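Local coordinates for AHL synthase (Burkholderia glumae, PDB 3P2H), which probably makes N-acyl-homoserine lactone quorum-sensing signals from S-adenosyl-L-methionine and a fatty acyl group carried on acyl carrier protein, at residues A[44-56]-A[68-82]. The protein carries 3 engineered substitutions. Numbering follows the deposited sequence.
With MTA (5'-deoxy-5'-methylthioadenosine), chain B.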
ATOM      1  N   ARG A  44      -2.160  -9.995 -10.021  1.00 21.15           N
ATOM      2  CA  ARG A  44      -1.566  -8.753 -10.507  1.00 22.61           C
ATOM      3  C   ARG A  44      -2.558  -8.041 -11.419  1.00 20.01           C
ATOM      4  O   ARG A  44      -3.431  -8.677 -12.011  1.00 18.42           O
ATOM      5  CB  ARG A  44      -0.260  -9.022 -11.264  1.00 25.87           C
ATOM      6  CG  ARG A  44      -0.424  -9.534 -12.686  1.00 28.38           C
ATOM      7  CD  ARG A  44       0.888  -9.404 -13.460  1.00 32.97           C
ATOM      8  NE  ARG A  44       1.974 -10.130 -12.808  1.00 37.80           N
ATOM      9  CZ  ARG A  44       3.179 -10.331 -13.339  1.00 40.62           C
ATOM     10  NH1 ARG A  44       3.471  -9.857 -14.548  1.00 42.12           N
ATOM     11  NH2 ARG A  44       4.095 -11.019 -12.662  1.00 40.29           N
ATOM     12  N   ASP A  45      -2.436  -6.721 -11.507  1.00 19.00           N
ATOM     13  CA  ASP A  45      -3.316  -5.925 -12.359  1.00 18.99           C
ATOM     14  C   ASP A  45      -2.507  -4.975 -13.246  1.00 18.00           C
ATOM     15  O   ASP A  45      -1.290  -5.105 -13.356  1.00 16.79           O
ATOM     16  CB  ASP A  45      -4.316  -5.125 -11.512  1.00 18.86           C
ATOM     17  CG  ASP A  45      -3.639  -4.158 -10.560  1.00 17.94           C
ATOM     18  OD1 ASP A  45      -2.454  -3.836 -10.768  1.00 17.54           O
ATOM     19  OD2 ASP A  45      -4.308  -3.704  -9.609  1.00 19.50           O
ATOM     20  N   GLN A  46      -3.186  -4.017 -13.870  1.00 18.09           N
ATOM     21  CA  GLN A  46      -2.525  -3.067 -14.762  1.00 17.65           C
ATOM     22  C   GLN A  46      -1.595  -2.089 -14.051  1.00 18.02           C
ATOM     23  O   GLN A  46      -0.842  -1.361 -14.700  1.00 18.25           O
ATOM     24  CB  GLN A  46      -3.560  -2.265 -15.555  1.00 18.96           C
ATOM     25  CG  GLN A  46      -4.367  -1.271 -14.722  1.00 20.30           C
ATOM     26  CD  GLN A  46      -5.697  -1.832 -14.263  1.00 22.88           C
ATOM     27  OE1 GLN A  46      -5.753  -2.887 -13.639  1.00 23.02           O
ATOM     28  NE2 GLN A  46      -6.783  -1.120 -14.570  1.00 21.28           N
ATOM     29  N   TYR A  47      -1.641  -2.068 -12.724  1.00 17.16           N
ATOM     30  CA  TYR A  47      -0.798  -1.154 -11.965  1.00 17.37           C
ATOM     31  C   TYR A  47       0.543  -1.746 -11.546  1.00 18.90           C
ATOM     32  O   TYR A  47       1.348  -1.086 -10.890  1.00 17.92           O
ATOM     33  CB  TYR A  47      -1.581  -0.631 -10.769  1.00 17.66           C
ATOM     34  CG  TYR A  47      -2.820   0.086 -11.240  1.00 15.87           C
ATOM     35  CD1 TYR A  47      -2.718   1.285 -11.939  1.00 17.83           C
ATOM     36  CD2 TYR A  47      -4.078  -0.487 -11.094  1.00 15.54           C
ATOM     37  CE1 TYR A  47      -3.839   1.891 -12.496  1.00 18.66           C
ATOM     38  CE2 TYR A  47      -5.204   0.108 -11.645  1.00 17.42           C
ATOM     39  CZ  TYR A  47      -5.075   1.295 -12.351  1.00 17.05           C
ATOM     40  OH  TYR A  47      -6.168   1.863 -12.958  1.00 17.49           O
ATOM     41  N   ASP A  48       0.779  -2.994 -11.941  1.00 17.63           N
ATOM     42  CA  ASP A  48       2.041  -3.656 -11.647  1.00 18.57           C
ATOM     43  C   ASP A  48       2.897  -3.460 -12.895  1.00 18.36           C
ATOM     44  O   ASP A  48       2.761  -4.191 -13.869  1.00 17.26           O
ATOM     45  CB  ASP A  48       1.799  -5.138 -11.365  1.00 16.86           C
ATOM     46  CG  ASP A  48       1.080  -5.358 -10.051  1.00 16.67           C
ATOM     47  OD1 ASP A  48       1.616  -4.923  -9.015  1.00 16.64           O
ATOM     48  OD2 ASP A  48      -0.016  -5.953 -10.054  1.00 16.60           O
ATOM     49  N   ARG A  49       3.762  -2.449 -12.858  1.00 18.57           N
ATOM     50  CA  ARG A  49       4.613  -2.097 -13.992  1.00 19.13           C
ATOM     51  C   ARG A  49       6.088  -2.084 -13.607  1.00 18.98           C
ATOM     52  O   ARG A  49       6.434  -2.223 -12.435  1.00 18.32           O
ATOM     53  CB  ARG A  49       4.229  -0.707 -14.511  1.00 17.57           C
ATOM     54  CG  ARG A  49       2.728  -0.472 -14.633  1.00 17.44           C
ATOM     55  CD  ARG A  49       2.409   0.942 -15.136  1.00 18.33           C
ATOM     56  NE  ARG A  49       2.985   1.984 -14.284  1.00 17.04           N
ATOM     57  CZ  ARG A  49       2.280   2.863 -13.576  1.00 17.91           C
ATOM     58  NH1 ARG A  49       0.951   2.840 -13.606  1.00 16.27           N
ATOM     59  NH2 ARG A  49       2.906   3.771 -12.836  1.00 15.97           N
ATOM     60  N   ASP A  50       6.957  -1.895 -14.593  1.00 18.43           N
ATOM     61  CA  ASP A  50       8.387  -1.866 -14.323  1.00 19.37           C
ATOM     62  C   ASP A  50       8.733  -0.770 -13.324  1.00 19.33           C
ATOM     63  O   ASP A  50       9.654  -0.929 -12.524  1.00 18.72           O
ATOM     64  CB  ASP A  50       9.191  -1.621 -15.603  1.00 20.34           C
ATOM     65  CG  ASP A  50       9.148  -2.792 -16.567  1.00 22.33           C
ATOM     66  OD1 ASP A  50       8.750  -3.910 -16.169  1.00 21.77           O
ATOM     67  OD2 ASP A  50       9.534  -2.590 -17.738  1.00 23.50           O
ATOM     68  N   ASP A  51       7.992   0.337 -13.373  1.00 19.11           N
ATOM     69  CA  ASP A  51       8.257   1.470 -12.487  1.00 19.41           C
ATOM     70  C   ASP A  51       7.577   1.398 -11.117  1.00 17.65           C
ATOM     71  O   ASP A  51       7.820   2.240 -10.252  1.00 16.38           O
ATOM     72  CB  ASP A  51       7.880   2.782 -13.194  1.00 19.76           C
ATOM     73  CG  ASP A  51       6.386   2.939 -13.390  1.00 21.99           C
ATOM     74  OD1 ASP A  51       5.795   3.814 -12.722  1.00 22.82           O
ATOM     75  OD2 ASP A  51       5.800   2.193 -14.204  1.00 19.43           O
ATOM     76  N   THR A  52       6.739   0.385 -10.916  1.00 16.60           N
ATOM     77  CA  THR A  52       6.038   0.226  -9.648  1.00 14.40           C
ATOM     78  C   THR A  52       7.032  -0.053  -8.529  1.00 14.77           C
ATOM     79  O   THR A  52       8.018  -0.752  -8.733  1.00 13.38           O
ATOM     80  CB  THR A  52       5.029  -0.939  -9.715  1.00 13.65           C
ATOM     81  OG1 THR A  52       4.099  -0.699 -10.777  1.00 14.58           O
ATOM     82  CG2 THR A  52       4.269  -1.065  -8.406  1.00 10.94           C
ATOM     83  N   VAL A  53       6.779   0.512  -7.352  1.00 13.77           N
ATOM     84  CA  VAL A  53       7.654   0.302  -6.201  1.00 14.19           C
ATOM     85  C   VAL A  53       6.967  -0.689  -5.271  1.00 14.99           C
ATOM     86  O   VAL A  53       5.760  -0.595  -5.050  1.00 13.52           O
ATOM     87  CB  VAL A  53       7.920   1.628  -5.441  1.00 16.62           C
ATOM     88  CG1 VAL A  53       8.738   1.366  -4.183  1.00 16.24           C
ATOM     89  CG2 VAL A  53       8.659   2.597  -6.353  1.00 16.06           C
ATOM     90  N   TYR A  54       7.728  -1.646  -4.744  1.00 14.31           N
ATOM     91  CA  TYR A  54       7.160  -2.657  -3.853  1.00 15.37           C
ATOM     92  C   TYR A  54       7.884  -2.799  -2.522  1.00 16.27           C
ATOM     93  O   TYR A  54       9.104  -2.646  -2.430  1.00 17.37           O
ATOM     94  CB  TYR A  54       7.167  -4.034  -4.519  1.00 14.19           C
ATOM     95  CG  TYR A  54       6.351  -4.144  -5.780  1.00 14.00           C
ATOM     96  CD1 TYR A  54       4.961  -4.239  -5.733  1.00 14.11           C
ATOM     97  CD2 TYR A  54       6.974  -4.157  -7.025  1.00 13.46           C
ATOM     98  CE1 TYR A  54       4.209  -4.347  -6.899  1.00 15.17           C
ATOM     99  CE2 TYR A  54       6.237  -4.265  -8.197  1.00 14.66           C
ATOM    100  CZ  TYR A  54       4.859  -4.359  -8.131  1.00 15.36           C
ATOM    101  OH  TYR A  54       4.142  -4.466  -9.297  1.00 15.95           O
ATOM    102  N   VAL A  55       7.109  -3.114  -1.493  1.00 16.12           N
ATOM    103  CA  VAL A  55       7.648  -3.339  -0.168  1.00 15.25           C
ATOM    104  C   VAL A  55       7.241  -4.760   0.202  1.00 16.04           C
ATOM    105  O   VAL A  55       6.074  -5.119   0.073  1.00 15.77           O
ATOM    106  CB  VAL A  55       7.044  -2.371   0.877  1.00 17.50           C
ATOM    107  CG1 VAL A  55       7.631  -2.671   2.263  1.00 15.19           C
ATOM    108  CG2 VAL A  55       7.310  -0.927   0.479  1.00 16.16           C
ATOM    109  N   LEU A  56       8.200  -5.573   0.631  1.00 15.70           N
ATOM    110  CA  LEU A  56       7.903  -6.942   1.047  1.00 15.95           C
ATOM    111  C   LEU A  56       8.407  -7.134   2.469  1.00 15.88           C
ATOM    112  O   LEU A  56       9.497  -6.684   2.812  1.00 14.99           O
ATOM    113  CB  LEU A  56       8.597  -7.979   0.148  1.00 18.24           C
ATOM    114  CG  LEU A  56       8.384  -7.999  -1.367  1.00 20.34           C
ATOM    115  CD1 LEU A  56       8.802  -9.362  -1.900  1.00 20.32           C
ATOM    116  CD2 LEU A  56       6.937  -7.741  -1.705  1.00 23.23           C
ATOM    117  N   ALA A  68       3.220  -4.301  -0.020  1.00 13.68           N
ATOM    118  CA  ALA A  68       2.688  -2.974  -0.270  1.00 15.05           C
ATOM    119  C   ALA A  68       3.128  -2.540  -1.658  1.00 15.17           C
ATOM    120  O   ALA A  68       4.172  -2.964  -2.153  1.00 15.28           O
ATOM    121  CB  ALA A  68       3.186  -1.989   0.774  1.00 15.16           C
ATOM    122  N   ARG A  69       2.310  -1.707  -2.282  1.00 15.05           N
ATOM    123  CA  ARG A  69       2.591  -1.207  -3.616  1.00 15.85           C
ATOM    124  C   ARG A  69       2.561   0.313  -3.571  1.00 15.38           C
ATOM    125  O   ARG A  69       1.651   0.897  -2.989  1.00 14.42           O
ATOM    126  CB  ARG A  69       1.533  -1.729  -4.597  1.00 14.65           C
ATOM    127  CG  ARG A  69       1.722  -1.262  -6.019  1.00 16.25           C
ATOM    128  CD  ARG A  69       0.924  -2.110  -6.995  1.00 14.90           C
ATOM    129  NE  ARG A  69      -0.507  -1.829  -6.962  1.00 13.64           N
ATOM    130  CZ  ARG A  69      -1.400  -2.450  -7.722  1.00 14.02           C
ATOM    131  NH1 ARG A  69      -1.005  -3.393  -8.566  1.00 13.49           N
ATOM    132  NH2 ARG A  69      -2.679  -2.112  -7.663  1.00 10.51           N
ATOM    133  N   LEU A  70       3.566   0.942  -4.171  1.00 14.64           N
ATOM    134  CA  LEU A  70       3.650   2.398  -4.208  1.00 15.19           C
ATOM    135  C   LEU A  70       3.696   2.889  -5.650  1.00 15.42           C
ATOM    136  O   LEU A  70       4.472   2.384  -6.462  1.00 14.97           O
ATOM    137  CB  LEU A  70       4.897   2.881  -3.457  1.00 14.69           C
ATOM    138  CG  LEU A  70       4.832   2.766  -1.928  1.00 15.13           C
ATOM    139  CD1 LEU A  70       6.191   3.063  -1.325  1.00 15.54           C
ATOM    140  CD2 LEU A  70       3.796   3.733  -1.399  1.00 15.25           C
ATOM    141  N   LEU A  71       2.854   3.869  -5.959  1.00 15.46           N
ATOM    142  CA  LEU A  71       2.786   4.448  -7.297  1.00 15.17           C
ATOM    143  C   LEU A  71       2.716   5.962  -7.218  1.00 14.75           C
ATOM    144  O   LEU A  71       2.074   6.507  -6.331  1.00 14.45           O
ATOM    145  CB  LEU A  71       1.541   3.950  -8.036  1.00 17.31           C
ATOM    146  CG  LEU A  71       1.436   2.475  -8.422  1.00 18.03           C
ATOM    147  CD1 LEU A  71       0.011   2.186  -8.890  1.00 18.47           C
ATOM    148  CD2 LEU A  71       2.454   2.152  -9.512  1.00 18.16           C
ATOM    149  N   PRO A  72       3.383   6.663  -8.147  1.00 14.80           N
ATOM    150  CA  PRO A  72       3.340   8.126  -8.129  1.00 13.42           C
ATOM    151  C   PRO A  72       2.004   8.543  -8.737  1.00 13.79           C
ATOM    152  O   PRO A  72       1.533   7.911  -9.684  1.00 13.76           O
ATOM    153  CB  PRO A  72       4.526   8.511  -9.009  1.00 15.17           C
ATOM    154  CG  PRO A  72       4.528   7.429 -10.041  1.00 15.43           C
ATOM    155  CD  PRO A  72       4.271   6.171  -9.217  1.00 14.15           C
ATOM    156  N   THR A  73       1.384   9.592  -8.210  1.00 13.13           N
ATOM    157  CA  THR A  73       0.101  10.016  -8.759  1.00 12.97           C
ATOM    158  C   THR A  73       0.227  10.711 -10.114  1.00 14.00           C
ATOM    159  O   THR A  73      -0.777  10.941 -10.790  1.00 13.32           O
ATOM    160  CB  THR A  73      -0.652  10.941  -7.796  1.00 13.69           C
ATOM    161  OG1 THR A  73       0.195  12.030  -7.415  1.00 13.75           O
ATOM    162  CG2 THR A  73      -1.106  10.165  -6.563  1.00 12.59           C
ATOM    163  N   THR A  74       1.452  11.045 -10.512  1.00 13.51           N
ATOM    164  CA  THR A  74       1.663  11.694 -11.798  1.00 16.23           C
ATOM    165  C   THR A  74       1.518  10.665 -12.922  1.00 17.18           C
ATOM    166  O   THR A  74       1.568  11.006 -14.103  1.00 17.49           O
ATOM    167  CB  THR A  74       3.047  12.339 -11.884  1.00 15.85           C
ATOM    168  OG1 THR A  74       4.045  11.353 -11.624  1.00 15.74           O
ATOM    169  CG2 THR A  74       3.171  13.470 -10.876  1.00 17.96           C
ATOM    170  N   ARG A  75       1.357   9.402 -12.542  1.00 17.14           N
ATOM    171  CA  ARG A  75       1.171   8.333 -13.517  1.00 18.37           C
ATOM    172  C   ARG A  75      -0.123   7.618 -13.155  1.00 17.18           C
ATOM    173  O   ARG A  75      -0.655   7.812 -12.065  1.00 17.59           O
ATOM    174  CB  ARG A  75       2.352   7.359 -13.497  1.00 19.34           C
ATOM    175  CG  ARG A  75       3.639   7.963 -14.045  1.00 24.11           C
ATOM    176  CD  ARG A  75       4.719   6.911 -14.268  1.00 28.42           C
ATOM    177  NE  ARG A  75       5.986   7.540 -14.624  1.00 34.49           N
ATOM    178  CZ  ARG A  75       7.108   6.885 -14.906  1.00 36.95           C
ATOM    179  NH1 ARG A  75       7.138   5.558 -14.878  1.00 38.54           N
ATOM    180  NH2 ARG A  75       8.205   7.565 -15.216  1.00 38.59           N
ATOM    181  N   PRO A  76      -0.650   6.788 -14.065  1.00 16.90           N
ATOM    182  CA  PRO A  76      -1.898   6.069 -13.797  1.00 16.51           C
ATOM    183  C   PRO A  76      -1.907   5.304 -12.477  1.00 15.05           C
ATOM    184  O   PRO A  76      -0.929   4.640 -12.141  1.00 14.23           O
ATOM    185  CB  PRO A  76      -2.018   5.136 -14.998  1.00 16.78           C
ATOM    186  CG  PRO A  76      -1.369   5.931 -16.101  1.00 18.70           C
ATOM    187  CD  PRO A  76      -0.140   6.470 -15.413  1.00 17.81           C
ATOM    188  N   TYR A  77      -3.003   5.419 -11.728  1.00 14.36           N
ATOM    189  CA  TYR A  77      -3.145   4.689 -10.468  1.00 14.83           C
ATOM    190  C   TYR A  77      -4.582   4.218 -10.178  1.00 14.29           C
ATOM    191  O   TYR A  77      -5.546   4.716 -10.756  1.00 13.21           O
ATOM    192  CB  TYR A  77      -2.556   5.478  -9.290  1.00 13.61           C
ATOM    193  CG  TYR A  77      -3.180   6.813  -8.938  1.00 12.83           C
ATOM    194  CD1 TYR A  77      -2.902   7.968  -9.677  1.00 12.82           C
ATOM    195  CD2 TYR A  77      -3.966   6.941  -7.795  1.00 12.62           C
ATOM    196  CE1 TYR A  77      -3.386   9.224  -9.266  1.00 11.85           C
ATOM    197  CE2 TYR A  77      -4.452   8.178  -7.382  1.00 11.75           C
ATOM    198  CZ  TYR A  77      -4.157   9.315  -8.114  1.00 12.91           C
ATOM    199  OH  TYR A  77      -4.604  10.536  -7.655  1.00 13.61           O
ATOM    200  N   LEU A  78      -4.700   3.237  -9.288  1.00 15.36           N
ATOM    201  CA  LEU A  78      -5.973   2.602  -8.942  1.00 14.94           C
ATOM    202  C   LEU A  78      -7.149   3.487  -8.518  1.00 14.51           C
ATOM    203  O   LEU A  78      -8.219   3.432  -9.119  1.00 13.47           O
ATOM    204  CB  LEU A  78      -5.713   1.524  -7.878  1.00 18.09           C
ATOM    205  CG  LEU A  78      -6.836   0.543  -7.524  1.00 20.83           C
ATOM    206  CD1 LEU A  78      -7.416  -0.060  -8.792  1.00 23.12           C
ATOM    207  CD2 LEU A  78      -6.288  -0.550  -6.615  1.00 23.06           C
ATOM    208  N   LEU A  79      -6.967   4.286  -7.476  1.00 14.34           N
ATOM    209  CA  LEU A  79      -8.033   5.158  -6.997  1.00 15.46           C
ATOM    210  C   LEU A  79      -8.480   6.112  -8.106  1.00 15.75           C
ATOM    211  O   LEU A  79      -9.667   6.351  -8.311  1.00 16.40           O
ATOM    212  CB  LEU A  79      -7.531   5.950  -5.780  1.00 16.13           C
ATOM    213  CG  LEU A  79      -8.455   6.968  -5.105  1.00 18.01           C
ATOM    214  CD1 LEU A  79      -9.776   6.313  -4.702  1.00 17.24           C
ATOM    215  CD2 LEU A  79      -7.747   7.553  -3.887  1.00 20.19           C
ATOM    216  N   GLN A  80      -7.506   6.640  -8.832  1.00 16.94           N
ATOM    217  CA  GLN A  80      -7.753   7.581  -9.915  1.00 16.18           C
ATOM    218  C   GLN A  80      -8.613   7.032 -11.041  1.00 16.47           C
ATOM    219  O   GLN A  80      -9.636   7.618 -11.390  1.00 16.92           O
ATOM    220  CB  GLN A  80      -6.418   8.044 -10.485  1.00 16.83           C
ATOM    221  CG  GLN A  80      -6.516   8.881 -11.748  1.00 18.36           C
ATOM    222  CD  GLN A  80      -5.163   9.070 -12.398  1.00 18.62           C
ATOM    223  OE1 GLN A  80      -4.526   8.104 -12.813  1.00 18.25           O
ATOM    224  NE2 GLN A  80      -4.711  10.316 -12.481  1.00 17.77           N
ATOM    225  N   GLU A  81      -8.192   5.903 -11.601  1.00 16.33           N
ATOM    226  CA  GLU A  81      -8.884   5.285 -12.724  1.00 18.26           C
ATOM    227  C   GLU A  81     -10.047   4.358 -12.408  1.00 18.77           C
ATOM    228  O   GLU A  81     -11.047   4.363 -13.115  1.00 20.27           O
ATOM    229  CB  GLU A  81      -7.865   4.534 -13.591  1.00 18.65           C
ATOM    230  CG  GLU A  81      -6.852   5.460 -14.237  1.00 19.91           C
ATOM    231  CD  GLU A  81      -5.889   4.748 -15.165  1.00 21.73           C
ATOM    232  OE1 GLU A  81      -5.323   5.434 -16.038  1.00 19.17           O
ATOM    233  OE2 GLU A  81      -5.691   3.518 -15.018  1.00 21.22           O
ATOM    234  N   VAL A  82      -9.921   3.566 -11.352  1.00 18.70           N
ATOM    235  CA  VAL A  82     -10.958   2.610 -10.987  1.00 19.73           C
ATOM    236  C   VAL A  82     -12.000   3.105  -9.978  1.00 19.55           C
ATOM    237  O   VAL A  82     -13.196   2.910 -10.183  1.00 20.07           O
ATOM    238  CB  VAL A  82     -10.312   1.309 -10.449  1.00 21.31           C
ATOM    239  CG1 VAL A  82     -11.387   0.286 -10.070  1.00 23.59           C
ATOM    240  CG2 VAL A  82      -9.385   0.733 -11.504  1.00 21.12           C
TER
HETATM  241  CS  MTA B 204      -9.195  -1.825  -3.013  1.00 37.89           C
HETATM  242  S5' MTA B 204     -10.940  -2.045  -2.555  1.00 38.86           S
HETATM  243  C5' MTA B 204     -11.196  -3.792  -2.990  1.00 34.43           C
HETATM  244  C4' MTA B 204     -11.843  -3.957  -4.367  1.00 32.50           C
HETATM  245  O4' MTA B 204     -10.935  -3.391  -5.353  1.00 31.04           O
HETATM  246  C2' MTA B 204     -11.054  -5.667  -5.880  1.00 30.42           C
HETATM  247  O2' MTA B 204     -11.430  -6.726  -6.766  1.00 33.33           O
HETATM  248  C3' MTA B 204     -12.015  -5.454  -4.658  1.00 30.96           C
HETATM  249  O3' MTA B 204     -13.366  -5.701  -5.066  1.00 32.15           O
HETATM  250  C1' MTA B 204     -11.014  -4.263  -6.511  1.00 27.90           C
HETATM  251  N9  MTA B 204      -9.810  -4.050  -7.341  1.00 25.22           N
HETATM  252  C8  MTA B 204      -8.497  -4.112  -6.938  1.00 23.93           C
HETATM  253  N7  MTA B 204      -7.692  -3.869  -7.927  1.00 24.17           N
HETATM  254  C5  MTA B 204      -8.430  -3.630  -9.042  1.00 24.19           C
HETATM  255  C6  MTA B 204      -8.132  -3.310 -10.408  1.00 23.24           C
HETATM  256  N6  MTA B 204      -6.817  -3.187 -10.820  1.00 23.54           N
HETATM  257  N1  MTA B 204      -9.168  -3.128 -11.291  1.00 22.51           N
HETATM  258  C2  MTA B 204     -10.474  -3.244 -10.908  1.00 23.30           C
HETATM  259  N3  MTA B 204     -10.768  -3.550  -9.610  1.00 22.98           N
HETATM  260  C4  MTA B 204      -9.813  -3.745  -8.670  1.00 23.94           C
HETATM  261  O   HOH W   1      -6.988   1.179 -16.064  1.00 31.77           O
HETATM  262  O   HOH W   2       1.458   5.536 -11.045  1.00 17.86           O
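Q46 CG lies over one face of the Y47 ring and L78 N over the opposite face, 3.5 Å from its plane, both displaced toward the rim. P76 O, V82 CG2 and E81 OE2 lie round its edge, and Y47 OH donates to the anti lone pair of E81 OE2 (2.7 Å). The guanidinium of R69 carries Y47 CB over one face and two carboxylates at its edge. D45 is gripped end-on, R69 NH1 to OD1 at 2.7 Å and R69 NH2 to OD2 at 3.0 Å, with the planes only 27° apart; D48 OD1 instead meets R69 NH1 from above its own carboxylate plane. R69 leaves the strand with CG anti to the backbone N (chi1 180°) and bends at chi3 to reach both acids. In a second salt-bridge network D51 holds R49 side-on and reaches R75 NH1 through OD1 (3.1 Å); separately, R49 NH1 donates to P76 O (3.0 Å, 169° at the hydrogen). V53 with L70 and V55 with A68 form hydrogen-bonded pairs of the antiparallel hairpin 53-58/64-72. D45 OD2 and Q46 OE1 both accept from N6 of MTA, and L78 and V82 touch its adenine. R69, bonded through NE to S101, is thus placed to orient D45: Y47 N meets OD1 from the opposite face, in an Asx turn, and R102 salt-bridges OD2, the oxygen that accepts from MTA N6.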